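PDB 3LX3: 6-pyruvoyl tetrahydrobiopterin synthase, which belongs to the 6-pyruvoyl tetrahydropterin synthase family and binds a zinc ion and 2-amino-1,5-dihydropteridine-4,6-dione in a six-chain assembly. Local coordinates for residues Lys108-Cys111 / Glu112-Glu116; Tyr117-Lys121 / Arg122-Gln126; Leu139-Leu142 / Asn143-Glu147; Glu147-Asp150 / Leu151-Lys155. All coordinates share one frame; numbering follows the deposited sequence.

How the contacts relate
All four contacts are local and follow one another along the chain. The centres of contacts 1 and 2 lie about 14 Å apart, and the two touch: strands 106-111 and 116-120 are neighbours in one antiparallel sheet, and Cys111 SG packs 3.8 Å from Tyr117 CE2. Both meet the second subunit. Contacts 3 and 4 have centres about 11 Å apart, share Glu147 and both use helix 134-149. About 40 Å separates the centres of contacts 1 and 4. The Asp123 side chain in contact 2 is about 11 Å from a zinc ion; for Ile141 in contact 3 it is about 14 Å. The Phe153 side chain in contact 4 is about 11 Å from 2-amino-1,5-dihydropteridine-4,6-dione.

Contact 1 (Lys108-Cys111 / Glu112-Glu116); sequences KITC and EDNSE
Glu116 extends its side chain beside Thr110 and on to Lys108 of the neighbouring strand. Its CB lies 4.2 Å from Ile109 O, at the margin of contact. CG packs 3.8 Å from Thr110 OG1, and the two side chains run side by side in the same direction. CG stands anti to the carbonyl carbon (chi1 -70°) and the chain is extended beyond it, which brings the carboxylate to Lys108. There OE1 is 3.4 Å from Lys108 CE, but the salt bridge to Lys108 NZ is long at 3.7 Å. OE2 accepts a hydrogen bond from a water that also bonds Thr110 OG1. Thr110 and Glu116 form an antiparallel non-hydrogen-bonded pair.

The chain reverses through a type I beta turn from Cys111 to Asn114. Asn114 N donates to Cys111 O from above the carbonyl plane. Cys111 N donates to Ser115 O at 2.8 Å, with an N-H...O angle of 164°. At the end of the turn, Asp113 OD1 accepts from both Ser115 N and Ser115 OG (2.9 Å), on the same face of its carboxylate. The bond from Ser115 N makes an Asx turn and holds the carboxylate in place. Asp113 OD2 forms a salt bridge with Arg44. This beta hairpin links strands 106-111 and 116-120, with strand 98-103 on the other side of 106-111 and Asn106 of the second subunit bonded to Glu116 O.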
loop_
_atom_site.group_PDB
_atom_site.type_symbol
_atom_site.label_atom_id
_atom_site.label_comp_id
_atom_site.label_asym_id
_atom_site.label_seq_id
_atom_site.Cartn_x
_atom_site.Cartn_y
_atom_site.Cartn_z
ATOM N N LYS A 108 12.208 -33.575 -17.402
ATOM C CA LYS A 108 13.132 -33.950 -16.334
ATOM C C LYS A 108 14.332 -33.001 -16.403
ATOM O O LYS A 108 14.943 -32.822 -17.448
ATOM C CB LYS A 108 13.543 -35.411 -16.448
ATOM C CG LYS A 108 14.636 -35.846 -15.466
ATOM C CD LYS A 108 14.979 -37.290 -15.692
ATOM C CE LYS A 108 16.101 -37.707 -14.789
ATOM N NZ LYS A 108 16.453 -39.148 -15.012
ATOM N N ILE A 109 14.658 -32.378 -15.288
ATOM C CA ILE A 109 15.708 -31.391 -15.219
ATOM C C ILE A 109 16.785 -31.912 -14.293
ATOM O O ILE A 109 16.491 -32.246 -13.156
ATOM C CB ILE A 109 15.204 -30.058 -14.640
ATOM C CG1 ILE A 109 14.028 -29.531 -15.466
ATOM C CG2 ILE A 109 16.356 -29.007 -14.606
ATOM C CD1 ILE A 109 13.415 -28.261 -14.884
ATOM N N THR A 110 18.014 -32.014 -14.792
ATOM C CA THR A 110 19.146 -32.456 -13.997
ATOM C C THR A 110 20.129 -31.295 -13.863
ATOM O O THR A 110 20.486 -30.636 -14.849
ATOM C CB THR A 110 19.848 -33.650 -14.593
ATOM O OG1 THR A 110 18.900 -34.712 -14.809
ATOM C CG2 THR A 110 20.949 -34.147 -13.655
ATOM N N CYS A 111 20.535 -31.025 -12.639
ATOM C CA CYS A 111 21.384 -29.869 -12.318
ATOM C C CYS A 111 22.869 -30.270 -12.261
ATOM O O CYS A 111 23.197 -31.461 -12.261
ATOM C CB CYS A 111 20.988 -29.289 -10.990
ATOM S SG CYS A 111 19.232 -28.738 -11.035
ATOM N N GLU A 112 23.746 -29.277 -12.184
ATOM C CA GLU A 112 25.196 -29.470 -12.080
ATOM C C GLU A 112 25.587 -30.295 -10.860
ATOM O O GLU A 112 26.591 -31.010 -10.876
ATOM C CB GLU A 112 25.934 -28.125 -11.905
ATOM C CG GLU A 112 25.921 -27.118 -13.037
ATOM C CD GLU A 112 26.926 -25.957 -12.760
ATOM O OE1 GLU A 112 27.846 -25.798 -13.586
ATOM O OE2 GLU A 112 26.830 -25.257 -11.709
ATOM N N ASP A 113 24.813 -30.149 -9.769
ATOM C CA ASP A 113 25.065 -30.867 -8.517
ATOM C C ASP A 113 24.364 -32.254 -8.516
ATOM O O ASP A 113 24.277 -32.927 -7.468
ATOM C CB ASP A 113 24.669 -30.002 -7.308
ATOM C CG ASP A 113 23.168 -29.727 -7.233
ATOM O OD1 ASP A 113 22.425 -30.251 -8.089
ATOM O OD2 ASP A 113 22.748 -28.972 -6.321
ATOM N N ASN A 114 23.872 -32.646 -9.697
ATOM C CA ASN A 114 23.152 -33.906 -9.969
ATOM C C ASN A 114 21.757 -33.998 -9.360
ATOM O O ASN A 114 21.117 -35.048 -9.507
ATOM C CB ASN A 114 24.020 -35.152 -9.681
ATOM C CG ASN A 114 24.973 -35.441 -10.847
ATOM O OD1 ASN A 114 26.168 -35.186 -10.763
ATOM N ND2 ASN A 114 24.412 -35.903 -11.971
ATOM N N SER A 115 21.246 -32.883 -8.813
ATOM C CA SER A 115 19.842 -32.814 -8.345
ATOM C C SER A 115 18.940 -33.037 -9.543
ATOM O O SER A 115 19.248 -32.572 -10.629
ATOM C CB SER A 115 19.527 -31.465 -7.753
ATOM O OG SER A 115 20.231 -31.308 -6.517
ATOM N N GLU A 116 17.831 -33.719 -9.333
ATOM C CA GLU A 116 16.883 -34.051 -10.400
ATOM C C GLU A 116 15.481 -33.598 -10.015
ATOM O O GLU A 116 15.018 -33.793 -8.868
ATOM C CB GLU A 116 16.855 -35.565 -10.688
ATOM C CG GLU A 116 18.103 -36.153 -11.360
ATOM C CD GLU A 116 17.921 -37.657 -11.670
ATOM O OE1 GLU A 116 16.802 -38.170 -11.501
ATOM O OE2 GLU A 116 18.901 -38.289 -12.105
HETATM O O HOH W 1 19.536 -37.211 -14.531
#

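Contact 2 (Tyr117-Lys121 / Arg122-Gln126); sequences YSFPK and RDCVQ
Cys124 SG meets two neighbours across the bend. It lies 3.7 Å from Phe119 CB and 3.6 Å from Pro120 O. The sulfur also makes a sulfur-aromatic contact with the Phe119 ring, approaching it obliquely at 5.1 Å from the centroid. With chi1 at -58°, SG lies beside the backbone N and points to the phenylalanine. Beside this, the Pro120 ring crosses the Asp123 side chain at a slant, with Pro120 CB 3.5 Å from Asp123 OD1.

Two backbone bonds hold the bend. Asp123 N donates to Pro120 O at 3.0 Å, and Cys124 N donates to Lys121 O at 3.0 Å. Both donors sit above the carbonyl planes in this tight 3-10 turn. The turn joins strand 116-120 of the antiparallel sheet to strand 124-127, which pairs in parallel with strand 89-92.

Farther out, Phe89 meets the Phe119 ring with the planes at about 50° and also packs on Cys124. The Asp123 carboxylate faces the second subunit. OD1 forms a salt bridge with Arg44 of that subunit, while OD2 accepts from its Tyr117 OH and Leu47 N.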
loop_
_atom_site.group_PDB
_atom_site.type_symbol
_atom_site.label_atom_id
_atom_site.label_comp_id
_atom_site.label_asym_id
_atom_site.label_seq_id
_atom_site.Cartn_x
_atom_site.Cartn_y
_atom_site.Cartn_z
ATOM N N TYR A 117 14.769 -33.036 -11.011
ATOM C CA TYR A 117 13.363 -32.661 -10.912
ATOM C C TYR A 117 12.608 -33.295 -12.052
ATOM O O TYR A 117 13.165 -33.484 -13.162
ATOM C CB TYR A 117 13.231 -31.117 -11.086
ATOM C CG TYR A 117 13.967 -30.331 -10.041
ATOM C CD1 TYR A 117 13.322 -29.807 -8.934
ATOM C CD2 TYR A 117 15.323 -30.131 -10.154
ATOM C CE1 TYR A 117 14.034 -29.113 -7.982
ATOM C CE2 TYR A 117 16.027 -29.448 -9.199
ATOM C CZ TYR A 117 15.364 -28.945 -8.094
ATOM O OH TYR A 117 16.102 -28.272 -7.126
ATOM N N SER A 118 11.322 -33.522 -11.872
ATOM C CA SER A 118 10.484 -33.918 -12.994
ATOM C C SER A 118 9.096 -33.321 -12.818
ATOM O O SER A 118 8.527 -33.375 -11.734
ATOM C CB SER A 118 10.380 -35.426 -13.058
ATOM O OG SER A 118 9.620 -35.797 -14.213
ATOM N N PHE A 119 8.598 -32.698 -13.889
ATOM C CA PHE A 119 7.288 -32.070 -13.863
ATOM C C PHE A 119 6.533 -32.409 -15.134
ATOM O O PHE A 119 7.132 -32.518 -16.180
ATOM C CB PHE A 119 7.414 -30.519 -13.890
ATOM C CG PHE A 119 8.408 -29.897 -12.925
ATOM C CD1 PHE A 119 8.383 -30.204 -11.595
ATOM C CD2 PHE A 119 9.369 -29.020 -13.348
ATOM C CE1 PHE A 119 9.302 -29.602 -10.705
ATOM C CE2 PHE A 119 10.273 -28.451 -12.397
ATOM C CZ PHE A 119 10.154 -28.711 -11.132
ATOM N N PRO A 120 5.188 -32.558 -15.058
ATOM C CA PRO A 120 4.469 -32.665 -16.292
ATOM C C PRO A 120 4.774 -31.486 -17.226
ATOM O O PRO A 120 4.881 -30.357 -16.763
ATOM C CB PRO A 120 3.014 -32.598 -15.862
ATOM C CG PRO A 120 3.022 -33.035 -14.401
ATOM C CD PRO A 120 4.302 -32.478 -13.901
ATOM N N LYS A 121 4.917 -31.745 -18.513
ATOM C CA LYS A 121 5.208 -30.681 -19.490
ATOM C C LYS A 121 4.177 -29.577 -19.422
ATOM O O LYS A 121 4.516 -28.409 -19.523
ATOM C CB LYS A 121 5.267 -31.245 -20.914
ATOM C CG LYS A 121 6.435 -32.155 -21.210
ATOM C CD LYS A 121 6.306 -32.763 -22.610
ATOM C CE LYS A 121 7.373 -33.762 -22.927
ATOM N NZ LYS A 121 7.091 -34.313 -24.350
ATOM N N ARG A 122 2.909 -29.958 -19.224
ATOM C CA ARG A 122 1.805 -28.985 -19.200
ATOM C C ARG A 122 1.845 -28.073 -17.979
ATOM O O ARG A 122 1.205 -27.015 -17.986
ATOM C CB ARG A 122 0.456 -29.686 -19.277
ATOM C CG ARG A 122 0.091 -30.571 -18.126
ATOM C CD ARG A 122 -1.339 -31.126 -18.289
ATOM N NE ARG A 122 -2.283 -30.010 -18.381
ATOM C CZ ARG A 122 -2.905 -29.430 -17.354
ATOM N NH1 ARG A 122 -3.715 -28.404 -17.577
ATOM N NH2 ARG A 122 -2.757 -29.877 -16.116
ATOM N N ASP A 123 2.611 -28.450 -16.954
ATOM C CA ASP A 123 2.769 -27.603 -15.764
ATOM C C ASP A 123 3.860 -26.563 -15.986
ATOM O O ASP A 123 4.069 -25.699 -15.140
ATOM C CB ASP A 123 3.166 -28.431 -14.531
ATOM C CG ASP A 123 2.026 -29.196 -13.932
ATOM O OD1 ASP A 123 1.213 -29.846 -14.667
ATOM O OD2 ASP A 123 1.924 -29.241 -12.666
ATOM N N CYS A 124 4.586 -26.653 -17.089
ATOM C CA CYS A 124 5.723 -25.791 -17.349
ATOM C C CYS A 124 5.436 -24.832 -18.509
ATOM O O CYS A 124 4.693 -25.196 -19.452
ATOM C CB CYS A 124 6.946 -26.606 -17.734
ATOM S SG CYS A 124 7.475 -27.823 -16.493
ATOM N N VAL A 125 6.050 -23.652 -18.416
ATOM C CA VAL A 125 6.084 -22.741 -19.539
ATOM C C VAL A 125 7.535 -22.615 -19.949
ATOM O O VAL A 125 8.383 -22.201 -19.138
ATOM C CB VAL A 125 5.364 -21.424 -19.243
ATOM C CG1 VAL A 125 3.845 -21.688 -19.170
ATOM C CG2 VAL A 125 5.867 -20.737 -17.963
ATOM N N GLN A 126 7.800 -23.021 -21.193
ATOM C CA GLN A 126 9.143 -22.985 -21.734
ATOM C C GLN A 126 9.378 -21.591 -22.302
ATOM O O GLN A 126 8.746 -21.177 -23.301
ATOM C CB GLN A 126 9.370 -24.028 -22.835
ATOM C CG GLN A 126 9.644 -25.410 -22.312
ATOM C CD GLN A 126 10.294 -26.250 -23.365
ATOM O OE1 GLN A 126 9.672 -26.540 -24.386
ATOM N NE2 GLN A 126 11.557 -26.615 -23.149
#

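Contact 3 (Leu139-Leu142 / Asn143-Glu147); sequences LYIL and NQLIE
Gln144 sets its CG methylene over one face of the Tyr140 ring. CG sits 3.7 Å from the ring centroid, 23° off the ring normal, in a CH-pi contact. The nearest ring atom is Tyr140 CZ, at 3.4 Å from Gln144 CG, so the methylene is offset toward the rim. The glutamine chain bends at chi2 (-59°), which puts Gln144 CD 3.6 Å from Tyr140 OH. The amide plane ends only 12° from the ring plane.

The buried side of the helix is built from aliphatic pairs four residues apart. Ile141 CG2 packs 3.9 Å from Leu145 CD1, and Leu142 CD1 packs 3.9 Å from Ile146 CD1. In each pair the side chains lie side by side and point the same way. Strand 161-167 receives all four, while helix 71-85 adds to the packing of Ile141 and Leu145.

Asn143 lies on a less buried side. In one of its two conformers, ND2 makes a weak hydrogen bond to Glu147 OE2, and OD1 accepts from Arg178. Glu147 itself is exposed. Four successive backbone bonds, from Asn143 N to Leu139 O through Ile146 N to Leu142 O, mark a regular alpha helix, amphipathic and laid against the antiparallel sheet.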
loop_
_atom_site.group_PDB
_atom_site.type_symbol
_atom_site.label_atom_id
_atom_site.label_comp_id
_atom_site.label_asym_id
_atom_site.label_seq_id
_atom_site.Cartn_x
_atom_site.Cartn_y
_atom_site.Cartn_z
ATOM N N LEU A 139 12.906 -8.890 -19.685
ATOM C CA LEU A 139 13.221 -8.768 -21.104
ATOM C C LEU A 139 12.243 -9.553 -21.981
ATOM O O LEU A 139 11.797 -9.065 -23.005
ATOM C CB LEU A 139 14.677 -9.195 -21.427
ATOM C CG LEU A 139 15.859 -8.308 -21.077
ATOM C CD1 LEU A 139 17.140 -9.057 -21.503
ATOM C CD2 LEU A 139 15.793 -6.937 -21.789
ATOM N N TYR A 140 11.934 -10.784 -21.562
ATOM C CA TYR A 140 11.019 -11.632 -22.288
ATOM C C TYR A 140 9.637 -10.962 -22.356
ATOM O O TYR A 140 9.013 -10.897 -23.423
ATOM C CB TYR A 140 10.915 -13.013 -21.605
ATOM C CG TYR A 140 9.810 -13.825 -22.186
ATOM C CD1 TYR A 140 9.942 -14.398 -23.430
ATOM C CD2 TYR A 140 8.619 -14.008 -21.484
ATOM C CE1 TYR A 140 8.924 -15.136 -23.985
ATOM C CE2 TYR A 140 7.594 -14.744 -22.039
ATOM C CZ TYR A 140 7.758 -15.310 -23.278
ATOM O OH TYR A 140 6.732 -16.040 -23.843
ATOM N N ILE A 141 9.173 -10.466 -21.208
ATOM C CA ILE A 141 7.830 -9.857 -21.146
ATOM C C ILE A 141 7.765 -8.607 -21.998
ATOM O O ILE A 141 6.756 -8.377 -22.697
ATOM C CB ILE A 141 7.408 -9.592 -19.716
ATOM C CG1 ILE A 141 7.156 -10.925 -19.023
ATOM C CG2 ILE A 141 6.161 -8.682 -19.642
ATOM C CD1 ILE A 141 6.734 -10.827 -17.613
ATOM N N LEU A 142 8.799 -7.791 -21.942
ATOM C CA LEU A 142 8.837 -6.590 -22.775
ATOM C C LEU A 142 8.683 -6.939 -24.257
ATOM O O LEU A 142 7.898 -6.322 -24.987
ATOM C CB LEU A 142 10.152 -5.822 -22.569
ATOM C CG LEU A 142 10.397 -4.581 -23.433
ATOM C CD1 LEU A 142 9.308 -3.549 -23.177
ATOM C CD2 LEU A 142 11.781 -4.022 -23.122
ATOM N N ASN A 143 9.465 -7.921 -24.719
ATOM C CA ASN A 143 9.375 -8.336 -26.107
ATOM C C ASN A 143 7.973 -8.853 -26.453
ATOM O O ASN A 143 7.394 -8.493 -27.487
ATOM C CB ASN A 143 10.413 -9.413 -26.411
ATOM C CG ASN A 143 10.488 -9.735 -27.880
ATOM O OD1 ASN A 143 10.918 -8.911 -28.673
ATOM N ND2 ASN A 143 10.071 -10.939 -28.248
ATOM N N GLN A 144 7.407 -9.663 -25.581
ATOM C CA GLN A 144 6.065 -10.223 -25.795
ATOM C C GLN A 144 5.015 -9.134 -25.831
ATOM O O GLN A 144 4.075 -9.198 -26.632
ATOM C CB GLN A 144 5.703 -11.250 -24.730
ATOM C CG GLN A 144 6.444 -12.550 -24.808
ATOM C CD GLN A 144 6.258 -13.269 -26.128
ATOM O OE1 GLN A 144 7.199 -13.445 -26.898
ATOM N NE2 GLN A 144 5.031 -13.611 -26.418
ATOM N N LEU A 145 5.170 -8.129 -24.975
ATOM C CA LEU A 145 4.183 -7.035 -24.924
ATOM C C LEU A 145 4.187 -6.178 -26.165
ATOM O O LEU A 145 3.128 -5.751 -26.664
ATOM C CB LEU A 145 4.380 -6.152 -23.685
ATOM C CG LEU A 145 3.754 -6.655 -22.400
ATOM C CD1 LEU A 145 4.147 -5.737 -21.220
ATOM C CD2 LEU A 145 2.191 -6.711 -22.578
ATOM N N ILE A 146 5.373 -5.893 -26.684
ATOM C CA ILE A 146 5.459 -5.116 -27.884
ATOM C C ILE A 146 4.813 -5.904 -29.026
ATOM O O ILE A 146 4.082 -5.333 -29.828
ATOM C CB ILE A 146 6.928 -4.710 -28.178
ATOM C CG1 ILE A 146 7.369 -3.650 -27.165
ATOM C CG2 ILE A 146 7.084 -4.240 -29.629
ATOM C CD1 ILE A 146 8.862 -3.505 -27.077
ATOM N N GLU A 147 5.042 -7.217 -29.072
ATOM C CA GLU A 147 4.400 -8.060 -30.096
ATOM C C GLU A 147 2.874 -8.080 -29.978
ATOM O O GLU A 147 2.155 -7.995 -30.977
ATOM C CB GLU A 147 4.935 -9.502 -30.059
ATOM C CG GLU A 147 6.371 -9.668 -30.535
ATOM C CD GLU A 147 6.735 -11.134 -30.852
ATOM O OE1 GLU A 147 5.847 -11.896 -31.309
ATOM O OE2 GLU A 147 7.914 -11.507 -30.665
#

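Contact 4 (Glu147-Asp150 / Leu151-Lys155); sequences EEID and LPFLK
Asp150 meets Phe153 and Leu154 at the start of a new helix and is its N-cap. It is also the first residue to leave helix 134-149, with positive phi. Helix 134-149 ends at Ile149, and helix 151-156 begins directly after Asp150.

Leu151 opens the new helix, and its side chain packs on Ile180. Pro152 comes next, in the first turn, where its nitrogen has no hydrogen to give. Its ring crosses the Asp150 side chain at about a right angle, and CD lies 3.3 Å from Asp150 OD2.

Phe153 supplies the capping bond. Its N donates to Asp150 OD2 at 3.1 Å, with an N-H...O angle of 150°. The donor is on the anti side of the carboxylate, 29° out of its plane. Asp150 CG is anti to the backbone N (chi1 -174°), which carries the carboxylate over the first turn. The nearby helix start would probably favour its negative charge. The Phe153 ring extends toward Ile149, with CD2 3.6 Å from Ile149 O in an oblique approach. Ile73 and Ile69 also touch the Phe153 side chain.

Leu154 N donates to Asp150 O at 2.9 Å, which gives the first full helical turn. The leucine and Ile149 side chains meet at about a right angle across the junction, with Ile149 CG2 3.8 Å from Leu154 CD2. Both reach Met162 of strand 161-167. Lys155 continues the helix. Its NZ forms a salt bridge with Ile180 OXT, and Lys155 N donates to Leu151 O at 3.0 Å.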
loop_
_atom_site.group_PDB
_atom_site.type_symbol
_atom_site.label_atom_id
_atom_site.label_comp_id
_atom_site.label_asym_id
_atom_site.label_seq_id
_atom_site.Cartn_x
_atom_site.Cartn_y
_atom_site.Cartn_z
ATOM N N GLU A 147 5.042 -7.217 -29.072
ATOM C CA GLU A 147 4.400 -8.060 -30.096
ATOM C C GLU A 147 2.874 -8.080 -29.978
ATOM O O GLU A 147 2.155 -7.995 -30.977
ATOM C CB GLU A 147 4.935 -9.502 -30.059
ATOM C CG GLU A 147 6.371 -9.668 -30.535
ATOM C CD GLU A 147 6.735 -11.134 -30.852
ATOM O OE1 GLU A 147 5.847 -11.896 -31.309
ATOM O OE2 GLU A 147 7.914 -11.507 -30.665
ATOM N N GLU A 148 2.386 -8.188 -28.749
ATOM C CA GLU A 148 0.942 -8.297 -28.499
ATOM C C GLU A 148 0.185 -7.005 -28.724
ATOM O O GLU A 148 -0.940 -7.040 -29.248
ATOM C CB GLU A 148 0.670 -8.791 -27.074
ATOM C CG GLU A 148 1.104 -10.229 -26.835
ATOM C CD GLU A 148 0.108 -11.264 -27.329
ATOM O OE1 GLU A 148 -0.933 -10.892 -27.909
ATOM O OE2 GLU A 148 0.377 -12.466 -27.086
ATOM N N ILE A 149 0.762 -5.878 -28.310
ATOM C CA ILE A 149 0.143 -4.564 -28.597
ATOM C C ILE A 149 0.271 -4.205 -30.073
ATOM O O ILE A 149 -0.645 -3.577 -30.640
ATOM C CB ILE A 149 0.699 -3.447 -27.678
ATOM C CG1 ILE A 149 0.456 -3.814 -26.213
ATOM C CG2 ILE A 149 0.016 -2.078 -27.998
ATOM C CD1 ILE A 149 1.238 -2.972 -25.164
ATOM N N ASP A 150 1.398 -4.632 -30.655
ATOM C CA ASP A 150 1.763 -4.525 -32.073
ATOM C C ASP A 150 2.603 -3.276 -32.318
ATOM O O ASP A 150 2.164 -2.163 -32.022
ATOM C CB ASP A 150 0.539 -4.504 -32.994
ATOM C CG ASP A 150 0.920 -4.549 -34.458
ATOM O OD1 ASP A 150 1.428 -5.602 -34.945
ATOM O OD2 ASP A 150 0.730 -3.513 -35.117
ATOM N N LEU A 151 3.804 -3.457 -32.862
ATOM C CA LEU A 151 4.728 -2.348 -32.992
ATOM C C LEU A 151 4.205 -1.292 -33.965
ATOM O O LEU A 151 4.257 -0.102 -33.634
ATOM C CB LEU A 151 6.129 -2.845 -33.385
ATOM C CG LEU A 151 7.175 -1.780 -33.654
ATOM C CD1 LEU A 151 7.459 -0.976 -32.394
ATOM C CD2 LEU A 151 8.454 -2.468 -34.191
ATOM N N PRO A 152 3.672 -1.693 -35.146
ATOM C CA PRO A 152 3.110 -0.645 -36.002
ATOM C C PRO A 152 1.977 0.141 -35.369
ATOM O O PRO A 152 1.882 1.339 -35.574
ATOM C CB PRO A 152 2.600 -1.416 -37.238
ATOM C CG PRO A 152 3.444 -2.595 -37.305
ATOM C CD PRO A 152 3.863 -2.956 -35.883
ATOM N N PHE A 153 1.130 -0.528 -34.590
ATOM C CA PHE A 153 0.066 0.178 -33.882
ATOM C C PHE A 153 0.647 1.159 -32.876
ATOM O O PHE A 153 0.181 2.307 -32.787
ATOM C CB PHE A 153 -0.897 -0.780 -33.177
ATOM C CG PHE A 153 -1.971 -0.074 -32.378
ATOM C CD1 PHE A 153 -2.885 0.764 -33.001
ATOM C CD2 PHE A 153 -2.048 -0.235 -31.006
ATOM C CE1 PHE A 153 -3.869 1.418 -32.270
ATOM C CE2 PHE A 153 -3.003 0.414 -30.273
ATOM C CZ PHE A 153 -3.914 1.250 -30.901
ATOM N N LEU A 154 1.670 0.733 -32.129
ATOM C CA LEU A 154 2.318 1.648 -31.179
ATOM C C LEU A 154 2.838 2.890 -31.923
ATOM O O LEU A 154 2.684 4.028 -31.449
ATOM C CB LEU A 154 3.443 0.948 -30.402
ATOM C CG LEU A 154 2.979 -0.059 -29.337
ATOM C CD1 LEU A 154 4.061 -1.069 -28.971
ATOM C CD2 LEU A 154 2.566 0.676 -28.100
ATOM N N LYS A 155 3.438 2.684 -33.067
ATOM C CA LYS A 155 3.946 3.816 -33.818
ATOM C C LYS A 155 2.846 4.737 -34.374
ATOM O O LYS A 155 3.033 5.964 -34.420
ATOM C CB LYS A 155 4.943 3.353 -34.873
ATOM C CG LYS A 155 6.193 2.750 -34.201
ATOM C CD LYS A 155 7.385 2.554 -35.120
ATOM C CE LYS A 155 8.038 3.875 -35.519
ATOM N NZ LYS A 155 8.657 4.655 -34.415
#